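Local atomic coordinates of protein ninB (PDB entry 1PC6), a protein that probably acts as a recombination mediator of phage lambda, the Orf protein, with functional similarities to Escherichia coli RecFOR in initiating genetic exchange. Residues Ser71-Phe76 against Gln99-Met104. Sequence-based numbering, arbitrary orientation.
Sequences SWKCVF and QSTSRM. With BME (beta-mercaptoethanol), chain C.
Lys73 lays the outer part of its chain against Thr101, its CD 3.4 Å from the methyl CG2 of Thr101, and the two side chains meet tip to tip where NZ donates a hydrogen bond of 2.7 Å to Thr101 OG1. The lysine leaves helix 69-80 with CG anti to its backbone N (chi1 -171°), then bends at chi3 and chi4, which curls the ammonium group round to the hydroxyl. A long, flexible residue suits this place: its side chain also touches Trp50 and Leu53 of helix 43-59, while its charged end meets a polar atom of the loop. Threonine suits the other side because one branched residue offers both a hydroxyl as acceptor and a methyl for packing, and Thr101 also touches Thr77, one helical turn beyond Lys73.

Beta-mercaptoethanol, probably from the crystallisation liquor, sits beside this pair. Its O1 takes a weak hydrogen bond from Lys73 NZ, and its C1 lies 3.6 Å from Thr101 CG2. Its S2 lies 2.9 Å from Cys74 SG, much longer than a disulfide, so a covalent link there is doubtful in this model.

The loop carrying Thr101 turns back on itself: Ser100 OG accepts from Arg103 N at 3.2 Å, with an N-H...O angle of 168°. The same hydroxyl is hydrogen-bonded to Glu70 of the second subunit, so the turn also faces the dimer partner. On the helix, Phe76 packs on helix 106-122 and on Leu53. The contact thus joins helix 69-80 to the loop between strand 94-97 and helix 106-122, which an ST motif at Ser100 closes into a turn.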
loop_
_atom_site.group_PDB
_atom_site.type_symbol
_atom_site.label_atom_id
_atom_site.label_comp_id
_atom_site.label_asym_id
_atom_site.label_seq_id
_atom_site.Cartn_x
_atom_site.Cartn_y
_atom_site.Cartn_z
ATOM N N SER A 71 5.099 4.439 -10.948
ATOM C CA SER A 71 4.715 5.389 -11.968
ATOM C C SER A 71 3.913 4.695 -13.064
ATOM O O SER A 71 2.962 5.271 -13.583
ATOM C CB SER A 71 5.960 6.053 -12.566
ATOM O OG SER A 71 6.726 6.732 -11.578
ATOM N N TRP A 72 4.287 3.467 -13.426
ATOM C CA TRP A 72 3.555 2.742 -14.463
ATOM C C TRP A 72 2.168 2.317 -13.977
ATOM O O TRP A 72 1.240 2.184 -14.782
ATOM C CB TRP A 72 4.331 1.511 -14.942
ATOM C CG TRP A 72 5.282 1.770 -16.087
ATOM C CD1 TRP A 72 6.648 1.787 -16.033
ATOM C CD2 TRP A 72 4.935 2.042 -17.452
ATOM N NE1 TRP A 72 7.171 2.050 -17.276
ATOM C CE2 TRP A 72 6.140 2.209 -18.165
ATOM C CE3 TRP A 72 3.724 2.160 -18.142
ATOM C CZ2 TRP A 72 6.166 2.488 -19.537
ATOM C CZ3 TRP A 72 3.751 2.436 -19.503
ATOM C CH2 TRP A 72 4.965 2.597 -20.187
ATOM N N LYS A 73 2.012 2.104 -12.670
ATOM C CA LYS A 73 0.706 1.711 -12.148
ATOM C C LYS A 73 -0.257 2.867 -12.404
ATOM O O LYS A 73 -1.395 2.663 -12.817
ATOM C CB LYS A 73 0.791 1.389 -10.652
ATOM C CG LYS A 73 -0.479 0.766 -10.086
ATOM C CD LYS A 73 -0.247 0.140 -8.713
ATOM C CE LYS A 73 -0.120 1.159 -7.573
ATOM N NZ LYS A 73 -1.430 1.638 -7.030
ATOM N N CYS A 74 0.221 4.089 -12.175
ATOM C CA CYS A 74 -0.575 5.293 -12.406
ATOM C C CYS A 74 -1.070 5.371 -13.846
ATOM O O CYS A 74 -2.272 5.463 -14.103
ATOM C CB CYS A 74 0.253 6.546 -12.109
ATOM S SG CYS A 74 0.120 7.169 -10.443
ATOM N N VAL A 75 -0.122 5.352 -14.777
ATOM C CA VAL A 75 -0.432 5.429 -16.190
ATOM C C VAL A 75 -1.468 4.376 -16.553
ATOM O O VAL A 75 -2.477 4.669 -17.199
ATOM C CB VAL A 75 0.830 5.205 -17.049
ATOM C CG1 VAL A 75 0.507 5.431 -18.516
ATOM C CG2 VAL A 75 1.945 6.130 -16.594
ATOM N N PHE A 76 -1.220 3.144 -16.133
ATOM C CA PHE A 76 -2.153 2.087 -16.450
ATOM C C PHE A 76 -3.486 2.331 -15.781
ATOM O O PHE A 76 -4.517 2.250 -16.430
ATOM C CB PHE A 76 -1.584 0.722 -16.063
ATOM C CG PHE A 76 -0.592 0.189 -17.056
ATOM C CD1 PHE A 76 -0.964 -0.026 -18.376
ATOM C CD2 PHE A 76 0.723 -0.074 -16.678
ATOM C CE1 PHE A 76 -0.038 -0.491 -19.317
ATOM C CE2 PHE A 76 1.661 -0.542 -17.609
ATOM C CZ PHE A 76 1.279 -0.749 -18.931
ATOM N N GLN A 99 -6.322 6.666 -9.078
ATOM C CA GLN A 99 -7.234 5.777 -8.360
ATOM C C GLN A 99 -6.455 4.736 -7.580
ATOM O O GLN A 99 -5.399 4.286 -8.018
ATOM C CB GLN A 99 -8.176 5.067 -9.331
ATOM C CG GLN A 99 -9.049 6.002 -10.147
ATOM C CD GLN A 99 -9.780 7.013 -9.289
ATOM O OE1 GLN A 99 -10.350 6.670 -8.251
ATOM N NE2 GLN A 99 -9.778 8.268 -9.728
ATOM N N SER A 100 -6.988 4.349 -6.426
ATOM C CA SER A 100 -6.341 3.360 -5.576
ATOM C C SER A 100 -6.520 1.945 -6.105
ATOM O O SER A 100 -7.647 1.477 -6.294
ATOM C CB SER A 100 -6.906 3.445 -4.157
ATOM O OG SER A 100 -6.379 2.413 -3.343
ATOM N N THR A 101 -5.402 1.268 -6.347
ATOM C CA THR A 101 -5.437 -0.104 -6.833
ATOM C C THR A 101 -5.961 -1.008 -5.717
ATOM O O THR A 101 -6.590 -2.031 -5.977
ATOM C CB THR A 101 -4.042 -0.556 -7.256
ATOM O OG1 THR A 101 -3.115 -0.301 -6.190
ATOM C CG2 THR A 101 -3.613 0.197 -8.512
ATOM N N SER A 102 -5.705 -0.609 -4.473
ATOM C CA SER A 102 -6.154 -1.345 -3.293
ATOM C C SER A 102 -7.682 -1.366 -3.243
ATOM O O SER A 102 -8.297 -2.423 -3.088
ATOM C CB SER A 102 -5.625 -0.677 -2.019
ATOM O OG SER A 102 -4.217 -0.509 -2.076
ATOM N N ARG A 103 -8.286 -0.190 -3.376
ATOM C CA ARG A 103 -9.733 -0.065 -3.341
ATOM C C ARG A 103 -10.399 -0.778 -4.515
ATOM O O ARG A 103 -11.541 -1.209 -4.401
ATOM C CB ARG A 103 -10.127 1.409 -3.330
ATOM N N MET A 104 -9.688 -0.913 -5.636
ATOM C CA MET A 104 -10.237 -1.568 -6.831
ATOM C C MET A 104 -11.053 -2.838 -6.568
ATOM O O MET A 104 -10.716 -3.636 -5.683
ATOM C CB MET A 104 -9.119 -1.931 -7.827
ATOM C CG MET A 104 -8.539 -0.784 -8.652
ATOM S SD MET A 104 -7.596 -1.386 -10.083
ATOM C CE MET A 104 -8.332 -0.474 -11.410
HETATM C C1 BME C . -2.525 3.596 -9.155
HETATM C C2 BME C . -2.919 4.925 -9.819
HETATM O O1 BME C . -1.117 3.475 -9.129
HETATM S S2 BME C . -2.230 6.317 -8.882
#